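Long-range contacts in attaching and effacing protein, pathogenesis factor (Escherichia coli, PDB 4E9L), which probably acts as an adhesin of the intimin/invasin family, the chain here being a run of immunoglobulin-like domains from a longer, membrane-anchored bacterial surface protein: residues A[93-98]-A[112-117]; A[188-193]-A[220-225]; A[268-273]-A[284-289]; A[310-315]-A[366-371]. One frame throughout, in Å; residues are numbered along the deposited sequence. Where two conformers were deposited one is given.

Contact 1: residues A[93-98]-A[112-117]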
loop_
_atom_site.group_PDB
_atom_site.type_symbol
_atom_site.label_atom_id
_atom_site.label_comp_id
_atom_site.label_asym_id
_atom_site.label_seq_id
_atom_site.Cartn_x
_atom_site.Cartn_y
_atom_site.Cartn_z
ATOM N N HIS A 93 10.037 -39.869 28.199
ATOM C CA HIS A 93 10.145 -40.886 27.140
ATOM C C HIS A 93 8.935 -40.876 26.169
ATOM O O HIS A 93 8.869 -41.681 25.241
ATOM C CB HIS A 93 10.302 -42.278 27.753
ATOM C CG HIS A 93 11.615 -42.469 28.431
ATOM N ND1 HIS A 93 11.892 -41.863 29.647
ATOM C CD2 HIS A 93 12.693 -43.186 28.045
ATOM C CE1 HIS A 93 13.129 -42.224 29.952
ATOM N NE2 HIS A 93 13.644 -43.040 29.035
ATOM N N SER A 94 7.985 -39.993 26.407
ATOM C CA SER A 94 6.748 -39.922 25.637
ATOM C C SER A 94 6.751 -38.731 24.706
ATOM O O SER A 94 7.406 -37.712 24.985
ATOM C CB SER A 94 5.555 -39.869 26.589
ATOM O OG SER A 94 5.525 -41.033 27.399
ATOM N N SER A 95 6.012 -38.845 23.596
ATOM C CA SER A 95 5.967 -37.750 22.633
ATOM C C SER A 95 4.595 -37.564 22.006
ATOM O O SER A 95 3.693 -38.418 22.129
ATOM C CB SER A 95 7.026 -37.977 21.550
ATOM O OG SER A 95 6.702 -39.166 20.851
ATOM N N ILE A 96 4.448 -36.451 21.305
ATOM C CA ILE A 96 3.202 -36.156 20.608
ATOM C C ILE A 96 3.499 -35.568 19.226
ATOM O O ILE A 96 4.371 -34.695 19.090
ATOM C CB ILE A 96 2.219 -35.292 21.460
ATOM C CG1 ILE A 96 0.897 -35.023 20.674
ATOM C CG2 ILE A 96 2.894 -33.980 21.969
ATOM C CD1 ILE A 96 -0.280 -34.592 21.445
ATOM N N THR A 97 2.716 -36.015 18.236
ATOM C CA THR A 97 2.769 -35.549 16.850
ATOM C C THR A 97 1.386 -35.074 16.415
ATOM O O THR A 97 0.374 -35.677 16.788
ATOM C CB THR A 97 3.318 -36.713 15.959
ATOM O OG1 THR A 97 4.706 -36.886 16.268
ATOM C CG2 THR A 97 3.190 -36.460 14.455
ATOM N N LEU A 98 1.353 -34.016 15.590
ATOM C CA LEU A 98 0.141 -33.524 14.928
ATOM C C LEU A 98 0.277 -33.773 13.445
ATOM O O LEU A 98 1.310 -33.438 12.858
ATOM C CB LEU A 98 -0.116 -32.025 15.180
ATOM C CG LEU A 98 -0.491 -31.660 16.599
ATOM C CD1 LEU A 98 -0.307 -30.147 16.811
ATOM C CD2 LEU A 98 -1.944 -32.099 16.920
ATOM N N ILE A 112 -1.357 -37.634 17.637
ATOM C CA ILE A 112 -0.843 -38.973 17.879
ATOM C C ILE A 112 0.146 -38.891 19.039
ATOM O O ILE A 112 1.246 -38.354 18.895
ATOM C CB ILE A 112 -0.202 -39.670 16.642
ATOM C CG1 ILE A 112 -1.077 -39.522 15.356
ATOM C CG2 ILE A 112 0.072 -41.153 16.969
ATOM C CD1 ILE A 112 -0.535 -38.436 14.367
ATOM N N TRP A 113 -0.266 -39.410 20.179
ATOM C CA TRP A 113 0.531 -39.406 21.390
ATOM C C TRP A 113 1.126 -40.799 21.592
ATOM O O TRP A 113 0.400 -41.806 21.616
ATOM C CB TRP A 113 -0.377 -38.995 22.558
ATOM C CG TRP A 113 0.144 -39.214 23.947
ATOM C CD1 TRP A 113 1.436 -39.097 24.393
ATOM C CD2 TRP A 113 -0.659 -39.460 25.104
ATOM N NE1 TRP A 113 1.486 -39.305 25.755
ATOM C CE2 TRP A 113 0.212 -39.527 26.216
ATOM C CE3 TRP A 113 -2.046 -39.568 25.318
ATOM C CZ2 TRP A 113 -0.251 -39.806 27.506
ATOM C CZ3 TRP A 113 -2.504 -39.796 26.607
ATOM C CH2 TRP A 113 -1.613 -39.874 27.691
ATOM N N THR A 114 2.439 -40.848 21.728
ATOM C CA THR A 114 3.198 -42.075 21.945
ATOM C C THR A 114 3.550 -42.079 23.423
ATOM O O THR A 114 4.302 -41.223 23.874
ATOM C CB THR A 114 4.419 -42.128 21.019
ATOM O OG1 THR A 114 3.971 -42.006 19.676
ATOM C CG2 THR A 114 5.214 -43.426 21.177
ATOM N N ALA A 115 2.934 -42.989 24.179
ATOM C CA ALA A 115 3.071 -43.083 25.630
ATOM C C ALA A 115 3.992 -44.233 25.990
ATOM O O ALA A 115 3.743 -45.385 25.610
ATOM C CB ALA A 115 1.700 -43.286 26.252
ATOM N N LYS A 116 5.062 -43.921 26.723
ATOM C CA LYS A 116 6.064 -44.922 27.109
ATOM C C LYS A 116 6.462 -44.771 28.560
ATOM O O LYS A 116 6.339 -43.687 29.131
ATOM C CB LYS A 116 7.340 -44.759 26.253
ATOM C CG LYS A 116 7.182 -45.011 24.756
ATOM C CD LYS A 116 8.554 -44.943 24.050
ATOM C CE LYS A 116 8.442 -44.770 22.552
ATOM N NZ LYS A 116 9.786 -44.882 21.897
ATOM N N ASP A 117 6.999 -45.854 29.148
ATOM C CA ASP A 117 7.535 -45.823 30.501
ATOM C C ASP A 117 9.028 -45.506 30.376
ATOM O O ASP A 117 9.504 -45.302 29.250
ATOM C CB ASP A 117 7.266 -47.166 31.209
ATOM C CG ASP A 117 8.014 -48.392 30.694
ATOM O OD1 ASP A 117 8.854 -48.246 29.769
ATOM O OD2 ASP A 117 7.763 -49.496 31.218
#
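Ser95, Ile96 and Thr97 run antiparallel to Thr114, Trp113 and Ile112, the two short strands inclined at 163° and 4.6 Å apart at their closest. Ser95 with Thr114 and Thr97 with Ile112 are hydrogen-bonded pairs, each closed by two N-H···O bonds; Thr97 O receives Ile112 N at 2.7 Å. Between them Ile96 and Trp113 form a non-hydrogen-bonded pair, where the CA of Ile96 lies 3.4 Å from Ile112 O in a CA-H···O contact. Beyond Ser95 the ladder is prolonged by a side chain: Ser94 OG accepts the backbone N of Lys116 at 3.0 Å, almost straight at 173°, and is also bonded to Asp90 O. That hydroxyl lies beside its own backbone N, anti to the carbonyl carbon (chi1 -60°).

The two faces differ in character. On one, Ser95 OG stands 3.7 Å from Thr114 CB, and Thr97 CG2 is 4.2 Å from Ile112 CD1. On the other, the Trp113 ring presents its edge, through CD1, to Ser95 O at 3.3 Å, the oxygen lying in the ring plane. Ala115 CB sits over one face of the indole, offset toward the rim, while NE1 is bonded to Ala178 O. Trp154 and Trp146 also meet this ring, the latter edge-to-face, and Ile96 packs on Val169 and Pro171 of strand 165-173 in the other sheet. This edge hairpin, with Ile96 and Trp113 turned to the other sheet, is consistent with one layer of an immunoglobulin-like beta sandwich, here in an invasin domain 3 unit.

Contact 2: residues A[188-193]-A[220-225]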
loop_
_atom_site.group_PDB
_atom_site.type_symbol
_atom_site.label_atom_id
_atom_site.label_comp_id
_atom_site.label_asym_id
_atom_site.label_seq_id
_atom_site.Cartn_x
_atom_site.Cartn_y
_atom_site.Cartn_z
ATOM N N VAL A 188 -3.183 -22.777 8.867
ATOM C CA VAL A 188 -3.164 -21.767 7.804
ATOM C C VAL A 188 -4.545 -21.212 7.480
ATOM O O VAL A 188 -5.559 -21.885 7.666
ATOM C CB VAL A 188 -2.394 -22.212 6.518
ATOM C CG1 VAL A 188 -0.943 -22.554 6.839
ATOM C CG2 VAL A 188 -3.093 -23.353 5.777
ATOM N N ALA A 189 -4.568 -19.996 6.969
ATOM C CA ALA A 189 -5.803 -19.341 6.529
ATOM C C ALA A 189 -6.388 -20.111 5.310
ATOM O O ALA A 189 -5.673 -20.854 4.630
ATOM C CB ALA A 189 -5.500 -17.895 6.144
ATOM N N ASP A 190 -7.686 -19.959 5.059
ATOM C CA ASP A 190 -8.315 -20.596 3.909
ATOM C C ASP A 190 -7.970 -19.804 2.608
ATOM O O ASP A 190 -7.093 -18.917 2.632
ATOM C CB ASP A 190 -9.840 -20.706 4.153
ATOM C CG ASP A 190 -10.516 -21.904 3.497
ATOM O OD1 ASP A 190 -10.010 -22.385 2.448
ATOM O OD2 ASP A 190 -11.585 -22.308 3.977
ATOM N N ALA A 191 -8.627 -20.126 1.486
ATOM C CA ALA A 191 -8.373 -19.441 0.211
ATOM C C ALA A 191 -8.576 -17.924 0.327
ATOM O O ALA A 191 -9.403 -17.458 1.121
ATOM C CB ALA A 191 -9.275 -19.996 -0.888
ATOM N N LEU A 192 -7.825 -17.161 -0.482
ATOM C CA LEU A 192 -7.962 -15.715 -0.482
ATOM C C LEU A 192 -9.410 -15.331 -0.824
ATOM O O LEU A 192 -9.974 -15.829 -1.803
ATOM C CB LEU A 192 -6.960 -15.096 -1.475
ATOM C CG LEU A 192 -6.848 -13.555 -1.434
ATOM C CD1 LEU A 192 -5.474 -13.092 -1.895
ATOM C CD2 LEU A 192 -7.924 -12.903 -2.269
ATOM N N SER A 193 -10.008 -14.488 0.017
ATOM C CA SER A 193 -11.348 -13.940 -0.173
ATOM C C SER A 193 -11.234 -12.521 -0.726
ATOM O O SER A 193 -10.780 -11.631 0.006
ATOM C CB SER A 193 -12.105 -13.901 1.157
ATOM O OG SER A 193 -13.306 -13.137 1.087
ATOM N N ASP A 220 -8.627 -14.267 4.218
ATOM C CA ASP A 220 -9.547 -15.356 3.887
ATOM C C ASP A 220 -10.994 -14.924 4.307
ATOM O O ASP A 220 -11.176 -13.826 4.849
ATOM C CB ASP A 220 -9.085 -16.692 4.536
ATOM C CG ASP A 220 -9.317 -16.859 6.035
ATOM O OD1 ASP A 220 -9.914 -15.941 6.662
ATOM O OD2 ASP A 220 -8.944 -17.932 6.579
ATOM N N ALA A 221 -12.006 -15.767 4.065
ATOM C CA ALA A 221 -13.413 -15.456 4.387
ATOM C C ALA A 221 -13.685 -15.140 5.876
ATOM O O ALA A 221 -14.627 -14.404 6.174
ATOM C CB ALA A 221 -14.324 -16.583 3.908
ATOM N N HIS A 222 -12.855 -15.680 6.798
ATOM C CA HIS A 222 -12.998 -15.463 8.241
ATOM C C HIS A 222 -12.230 -14.235 8.716
ATOM O O HIS A 222 -12.265 -13.900 9.901
ATOM C CB HIS A 222 -12.511 -16.712 9.021
ATOM C CG HIS A 222 -13.056 -17.992 8.476
ATOM N ND1 HIS A 222 -12.261 -18.858 7.749
ATOM C CD2 HIS A 222 -14.324 -18.461 8.476
ATOM C CE1 HIS A 222 -13.056 -19.853 7.383
ATOM N NE2 HIS A 222 -14.302 -19.665 7.809
ATOM N N GLY A 223 -11.517 -13.595 7.811
ATOM C CA GLY A 223 -10.708 -12.438 8.170
ATOM C C GLY A 223 -9.307 -12.792 8.633
ATOM O O GLY A 223 -8.624 -11.931 9.182
ATOM N N ASN A 224 -8.830 -14.039 8.394
ATOM C CA ASN A 224 -7.434 -14.357 8.752
ATOM C C ASN A 224 -6.511 -13.733 7.719
ATOM O O ASN A 224 -6.765 -13.863 6.522
ATOM C CB ASN A 224 -7.179 -15.867 8.802
ATOM C CG ASN A 224 -7.971 -16.568 9.870
ATOM O OD1 ASN A 224 -7.854 -16.270 11.076
ATOM N ND2 ASN A 224 -8.777 -17.527 9.457
ATOM N N ALA A 225 -5.422 -13.120 8.173
ATOM C CA ALA A 225 -4.387 -12.537 7.319
ATOM C C ALA A 225 -3.669 -13.674 6.561
ATOM O O ALA A 225 -3.426 -14.748 7.129
ATOM C CB ALA A 225 -3.394 -11.770 8.182
HETATM O O HOH W 1 -11.615 -18.104 2.425
#
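Ala189 opens the contact by laying its CB against Asn224 CB at 3.7 Å and near the carboxylate of Asp220. At Asp190 the backbone N takes over, donating to Asp220 OD2 at 2.8 Å and 162° on the anti lone pair of that oxygen. The same OD2 is gripped on its syn side by Asn224 ND2 at 2.9 Å, a straight bond within the amide plane. Asp220 OD1 meanwhile accepts Asn224 N from above the carboxylate plane and, weakly, His222 N. CG of Asp220 stands between the backbone N and the carbonyl carbon (chi1 75°); the bonds to OD1 and OD2 then tie the carboxylate to its own loop and to the other segment. Asp190 uses its own OD1 to accept Ala191 N, and its OD2 lies 4.4 Å from CE1 at the edge of the His222 ring. Further on, Ala191 O approaches Asp220 CA and receives a bond from a water at 2.6 Å; this water in turn accepts Ala221 N. Ser193 ends the walk with CB 3.5 Å from Ala221 N, its OG being bonded to Gln196 N.

Asn224 is tied further to Thr162 O and Ala164 N, joining the preceding domain to this loop. Asp220 to Gly223 form a type I beta turn held through the carboxylate of its first residue, by Asn224 N just past the turn and weakly by His222 N, at the junction between consecutive immunoglobulin-like domains of an invasin-type rod.

Contact 3: residues A[268-273]-A[284-289]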
loop_
_atom_site.group_PDB
_atom_site.type_symbol
_atom_site.label_atom_id
_atom_site.label_comp_id
_atom_site.label_asym_id
_atom_site.label_seq_id
_atom_site.Cartn_x
_atom_site.Cartn_y
_atom_site.Cartn_z
ATOM N N GLU A 268 -7.939 8.910 -15.305
ATOM C CA GLU A 268 -8.232 7.853 -14.351
ATOM C C GLU A 268 -7.335 6.632 -14.519
ATOM O O GLU A 268 -6.993 6.230 -15.629
ATOM C CB GLU A 268 -9.721 7.438 -14.386
ATOM C CG GLU A 268 -10.696 8.501 -13.890
ATOM C CD GLU A 268 -10.437 9.122 -12.524
ATOM O OE1 GLU A 268 -10.291 8.368 -11.533
ATOM O OE2 GLU A 268 -10.411 10.372 -12.446
ATOM N N LEU A 269 -6.995 6.035 -13.393
ATOM C CA LEU A 269 -6.188 4.834 -13.279
ATOM C C LEU A 269 -6.749 3.960 -12.143
ATOM O O LEU A 269 -7.053 4.467 -11.063
ATOM C CB LEU A 269 -4.733 5.264 -12.961
ATOM C CG LEU A 269 -3.677 4.173 -12.790
ATOM C CD1 LEU A 269 -3.662 3.249 -13.970
ATOM C CD2 LEU A 269 -2.295 4.788 -12.642
ATOM N N ARG A 270 -6.882 2.656 -12.398
ATOM C CA ARG A 270 -7.356 1.688 -11.407
ATOM C C ARG A 270 -6.314 0.595 -11.263
ATOM O O ARG A 270 -5.748 0.158 -12.270
ATOM C CB ARG A 270 -8.715 1.078 -11.808
ATOM C CG ARG A 270 -9.868 2.071 -11.722
ATOM C CD ARG A 270 -11.188 1.513 -12.244
ATOM N NE ARG A 270 -11.145 1.156 -13.666
ATOM C CZ ARG A 270 -11.270 2.017 -14.671
ATOM N NH1 ARG A 270 -11.422 3.315 -14.430
ATOM N NH2 ARG A 270 -11.228 1.590 -15.925
ATOM N N VAL A 271 -6.040 0.177 -10.011
ATOM C CA VAL A 271 -5.072 -0.857 -9.707
ATOM C C VAL A 271 -5.743 -2.007 -8.990
ATOM O O VAL A 271 -6.351 -1.822 -7.934
ATOM C CB VAL A 271 -3.784 -0.348 -8.978
ATOM C CG1 VAL A 271 -4.101 0.461 -7.730
ATOM C CG2 VAL A 271 -2.811 -1.498 -8.656
ATOM N N MET A 272 -5.615 -3.191 -9.565
ATOM C CA MET A 272 -6.137 -4.413 -8.981
ATOM C C MET A 272 -4.960 -5.371 -8.715
ATOM O O MET A 272 -4.383 -5.885 -9.674
ATOM C CB MET A 272 -7.205 -5.051 -9.897
ATOM C CG MET A 272 -7.741 -6.412 -9.398
ATOM S SD MET A 272 -8.384 -6.338 -7.703
ATOM C CE MET A 272 -10.022 -5.604 -8.046
ATOM N N PRO A 273 -4.570 -5.619 -7.441
ATOM C CA PRO A 273 -3.539 -6.639 -7.190
ATOM C C PRO A 273 -4.124 -7.983 -7.603
ATOM O O PRO A 273 -5.354 -8.189 -7.546
ATOM C CB PRO A 273 -3.339 -6.615 -5.664
ATOM C CG PRO A 273 -4.045 -5.406 -5.192
ATOM C CD PRO A 273 -5.146 -5.133 -6.173
ATOM N N ALA A 284 -10.958 -2.366 -7.311
ATOM C CA ALA A 284 -9.657 -1.774 -7.628
ATOM C C ALA A 284 -9.505 -0.445 -6.902
ATOM O O ALA A 284 -10.506 0.261 -6.702
ATOM C CB ALA A 284 -9.550 -1.556 -9.131
ATOM N N ALA A 285 -8.282 -0.116 -6.466
ATOM C CA ALA A 285 -8.047 1.204 -5.862
ATOM C C ALA A 285 -8.027 2.214 -7.035
ATOM O O ALA A 285 -7.471 1.917 -8.100
ATOM C CB ALA A 285 -6.725 1.236 -5.127
ATOM N N GLN A 286 -8.669 3.372 -6.864
ATOM C CA GLN A 286 -8.718 4.339 -7.935
ATOM C C GLN A 286 -7.968 5.635 -7.626
ATOM O O GLN A 286 -8.016 6.168 -6.509
ATOM C CB GLN A 286 -10.169 4.612 -8.360
ATOM C CG GLN A 286 -10.315 5.260 -9.748
ATOM C CD GLN A 286 -11.676 5.044 -10.386
ATOM O OE1 GLN A 286 -12.506 4.240 -9.937
ATOM N NE2 GLN A 286 -11.923 5.739 -11.482
ATOM N N LEU A 287 -7.241 6.116 -8.634
ATOM C CA LEU A 287 -6.566 7.392 -8.530
ATOM C C LEU A 287 -6.694 8.172 -9.827
ATOM O O LEU A 287 -7.057 7.614 -10.876
ATOM C CB LEU A 287 -5.108 7.307 -8.002
ATOM C CG LEU A 287 -4.001 6.648 -8.840
ATOM C CD1 LEU A 287 -3.357 7.654 -9.828
ATOM C CD2 LEU A 287 -2.861 6.232 -7.928
ATOM N N THR A 288 -6.442 9.464 -9.730
ATOM C CA THR A 288 -6.419 10.358 -10.868
ATOM C C THR A 288 -4.972 10.755 -11.093
ATOM O O THR A 288 -4.302 11.261 -10.170
ATOM C CB THR A 288 -7.329 11.580 -10.608
ATOM O OG1 THR A 288 -8.675 11.114 -10.534
ATOM C CG2 THR A 288 -7.252 12.619 -11.712
ATOM N N VAL A 289 -4.493 10.558 -12.318
ATOM C CA VAL A 289 -3.174 11.063 -12.702
ATOM C C VAL A 289 -3.416 12.509 -13.197
ATOM O O VAL A 289 -4.187 12.741 -14.128
ATOM C CB VAL A 289 -2.389 10.190 -13.718
ATOM C CG1 VAL A 289 -0.987 10.768 -13.985
ATOM C CG2 VAL A 289 -2.289 8.737 -13.249
#
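Glu268 and Thr288 stand at one end of an antiparallel strand pairing, the two arms of a hairpin formed by strands 267-275 and 278-290 in the central immunoglobulin-like domain. The paired segments lie 4.8 Å apart at an angle of 150°. Leu269 with Leu287 and Val271 with Ala285 are the hydrogen-bonded pairs; Leu287 N reaches Leu269 O at 2.9 Å in a nearly linear bond.

One face is polar. The Glu268 chain bends at chi2 (-52°), and its carboxylate carries two bonds: OE2 accepts Thr288 OG1 at 2.7 Å from the syn side, and OE1 accepts Gln286 NE2 at 3.1 Å from the anti side, both donors standing about 30° out of the carboxylate plane. Glu268 and Gln286 cross at about a right angle. In the conformer given, one of two, Arg270 lies alongside Gln286, pointing the same way, CG 3.7 Å from Gln286 CD.

The opposite face is aliphatic. Leu269 and Leu287 lie side by side, and Leu269 CD2 also meets Val289 CG2 at 4.0 Å. Val271 CG1 touches Ala285 CB at 3.8 Å, both residues packing on Val201 of the facing sheet. At the end of the pairing, just before strand 285-289, Ala284 CB rests 3.8 Å from Arg270 CB, and Met272 brings its CE to the backbone N of Ala284. Chemically, then, the two faces are divided: shape and apolar contact join the inner one to the other layer, while on the outer one paired donors restrain the carboxylate, which probably keeps its negative charge.

Contact 4: residues A[310-315]-A[366-371]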
loop_
_atom_site.group_PDB
_atom_site.type_symbol
_atom_site.label_atom_id
_atom_site.label_comp_id
_atom_site.label_asym_id
_atom_site.label_seq_id
_atom_site.Cartn_x
_atom_site.Cartn_y
_atom_site.Cartn_z
ATOM N N VAL A 310 4.647 53.809 -18.722
ATOM C CA VAL A 310 4.783 53.860 -17.264
ATOM C C VAL A 310 3.401 54.061 -16.634
ATOM O O VAL A 310 2.564 54.796 -17.180
ATOM C CB VAL A 310 5.777 54.965 -16.768
ATOM C CG1 VAL A 310 7.223 54.575 -17.065
ATOM C CG2 VAL A 310 5.452 56.353 -17.351
ATOM N N LYS A 311 3.158 53.377 -15.527
ATOM C CA LYS A 311 1.921 53.450 -14.736
ATOM C C LYS A 311 0.611 53.036 -15.436
ATOM O O LYS A 311 -0.473 53.328 -14.909
ATOM C CB LYS A 311 1.789 54.806 -13.994
ATOM C CG LYS A 311 2.883 55.058 -12.938
ATOM C CD LYS A 311 2.929 53.963 -11.830
ATOM C CE LYS A 311 1.654 53.824 -11.017
ATOM N NZ LYS A 311 1.662 52.596 -10.168
ATOM N N THR A 312 0.698 52.381 -16.613
ATOM C CA THR A 312 -0.502 51.883 -17.290
ATOM C C THR A 312 -0.532 50.355 -17.018
ATOM O O THR A 312 0.250 49.867 -16.211
ATOM C CB THR A 312 -0.539 52.214 -18.792
ATOM O OG1 THR A 312 0.501 51.499 -19.449
ATOM C CG2 THR A 312 -0.499 53.736 -19.100
ATOM N N THR A 313 -1.421 49.622 -17.663
ATOM C CA THR A 313 -1.526 48.181 -17.437
ATOM C C THR A 313 -1.365 47.402 -18.724
ATOM O O THR A 313 -1.568 47.930 -19.824
ATOM C CB THR A 313 -2.875 47.800 -16.789
ATOM O OG1 THR A 313 -3.927 48.203 -17.657
ATOM C CG2 THR A 313 -3.078 48.405 -15.386
ATOM N N THR A 314 -0.999 46.131 -18.567
ATOM C CA THR A 314 -0.927 45.164 -19.640
ATOM C C THR A 314 -1.368 43.828 -19.065
ATOM O O THR A 314 -1.063 43.521 -17.909
ATOM C CB THR A 314 0.441 45.161 -20.384
ATOM O OG1 THR A 314 0.296 44.325 -21.528
ATOM C CG2 THR A 314 1.613 44.647 -19.525
ATOM N N GLU A 315 -2.118 43.058 -19.850
ATOM C CA GLU A 315 -2.589 41.737 -19.460
ATOM C C GLU A 315 -1.465 40.719 -19.710
ATOM O O GLU A 315 -0.875 40.719 -20.786
ATOM C CB GLU A 315 -3.816 41.369 -20.317
ATOM C CG GLU A 315 -4.472 40.079 -19.899
ATOM C CD GLU A 315 -5.527 39.578 -20.868
ATOM O OE1 GLU A 315 -5.162 39.153 -21.992
ATOM O OE2 GLU A 315 -6.720 39.583 -20.487
ATOM N N LEU A 366 -0.887 43.337 -15.148
ATOM C CA LEU A 366 0.360 43.921 -14.698
ATOM C C LEU A 366 0.195 45.421 -14.721
ATOM O O LEU A 366 -0.072 45.969 -15.781
ATOM C CB LEU A 366 1.537 43.510 -15.637
ATOM C CG LEU A 366 2.907 44.131 -15.323
ATOM C CD1 LEU A 366 3.416 43.672 -13.948
ATOM C CD2 LEU A 366 3.928 43.814 -16.438
ATOM N N THR A 367 0.444 46.080 -13.592
ATOM C CA THR A 367 0.461 47.538 -13.518
ATOM C C THR A 367 1.933 47.921 -13.595
ATOM O O THR A 367 2.757 47.480 -12.777
ATOM C CB THR A 367 -0.181 48.094 -12.241
ATOM O OG1 THR A 367 -1.527 47.638 -12.163
ATOM C CG2 THR A 367 -0.182 49.653 -12.220
ATOM N N LEU A 368 2.266 48.739 -14.580
ATOM C CA LEU A 368 3.652 49.145 -14.742
ATOM C C LEU A 368 4.061 50.127 -13.643
ATOM O O LEU A 368 3.215 50.762 -13.033
ATOM C CB LEU A 368 3.878 49.720 -16.167
ATOM C CG LEU A 368 4.005 48.711 -17.320
ATOM C CD1 LEU A 368 5.089 47.652 -17.049
ATOM C CD2 LEU A 368 2.642 48.040 -17.663
ATOM N N GLY A 369 5.344 50.204 -13.376
ATOM C CA GLY A 369 5.886 51.085 -12.353
ATOM C C GLY A 369 6.110 52.492 -12.863
ATOM O O GLY A 369 5.636 52.845 -13.947
ATOM N N SER A 370 6.806 53.322 -12.067
ATOM C CA SER A 370 7.057 54.729 -12.453
ATOM C C SER A 370 8.280 54.910 -13.353
ATOM O O SER A 370 8.381 55.930 -14.039
ATOM C CB SER A 370 7.176 55.617 -11.220
ATOM O OG SER A 370 8.116 55.075 -10.314
ATOM N N ALA A 371 9.202 53.927 -13.363
ATOM C CA ALA A 371 10.422 53.998 -14.168
ATOM C C ALA A 371 10.271 53.390 -15.557
ATOM O O ALA A 371 9.656 52.331 -15.724
ATOM C CB ALA A 371 11.600 53.359 -13.435
#
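Lys311 lies over the backbone of Leu368 and Gly369 along the length of its side chain. Its CB leads away from that segment, but CG comes to 3.7 Å from Gly369 O. The bend at chi2 (-59°) sets CD 3.4 Å from Leu368 O; that at chi3 (-61°) keeps CE near the same oxygen. At the tip NZ lies 3.7 Å from Leu368 O and 4.0 Å from Thr367 CG2, and its charge is paired with Glu347 in a salt bridge. Leu368 O is buried here with no hydrogen-bond partner, although Lys311 CA approaches it as a CA-H···O contact.

Backbone bonds flank this cover. Lys311 N donates to Gly369 O, and Leu368 N to Thr312 O at 2.8 Å and 173°; Thr314 and Leu366 close a hydrogen-bonded antiparallel pair. Thr314 CG2 touches both Leu366 CD2, 3.9 Å away, and Leu368 CD2, while Val310 CG1 lies 3.5 Å from Ser370 O. Strands 313-319 and 361-367 are the middle neighbours of a four-stranded antiparallel sheet; Leu366 from this sheet, with Val310 and Leu368 from the adjoining loops, packs on strand 391-395 of the other sheet.

Overall arrangement
The four contacts follow one another along the chain without overlap, tracing an elongated rod. Contacts 1, 3 and 4 lie in three successive invasin domain 3 units; contact 2, made by loops, bridges the first two, one segment coming from each. Contacts 1 and 4 each lie in the 1-2-4-3 antiparallel sheet of their own domain (strands 95-99 and 108-114; 313-319 and 361-367), contact 3 in the other sheet of its domain (267-275 and 278-290). Centres of contacts 1 and 2 are 32 Å apart, of 2 and 3 24 Å, of 3 and 4 48 Å, and of 1 and 4 97 Å. Repeated all-beta units with a bonded junction between two of them would suit a rod-like adhesin extending from the bacterial surface.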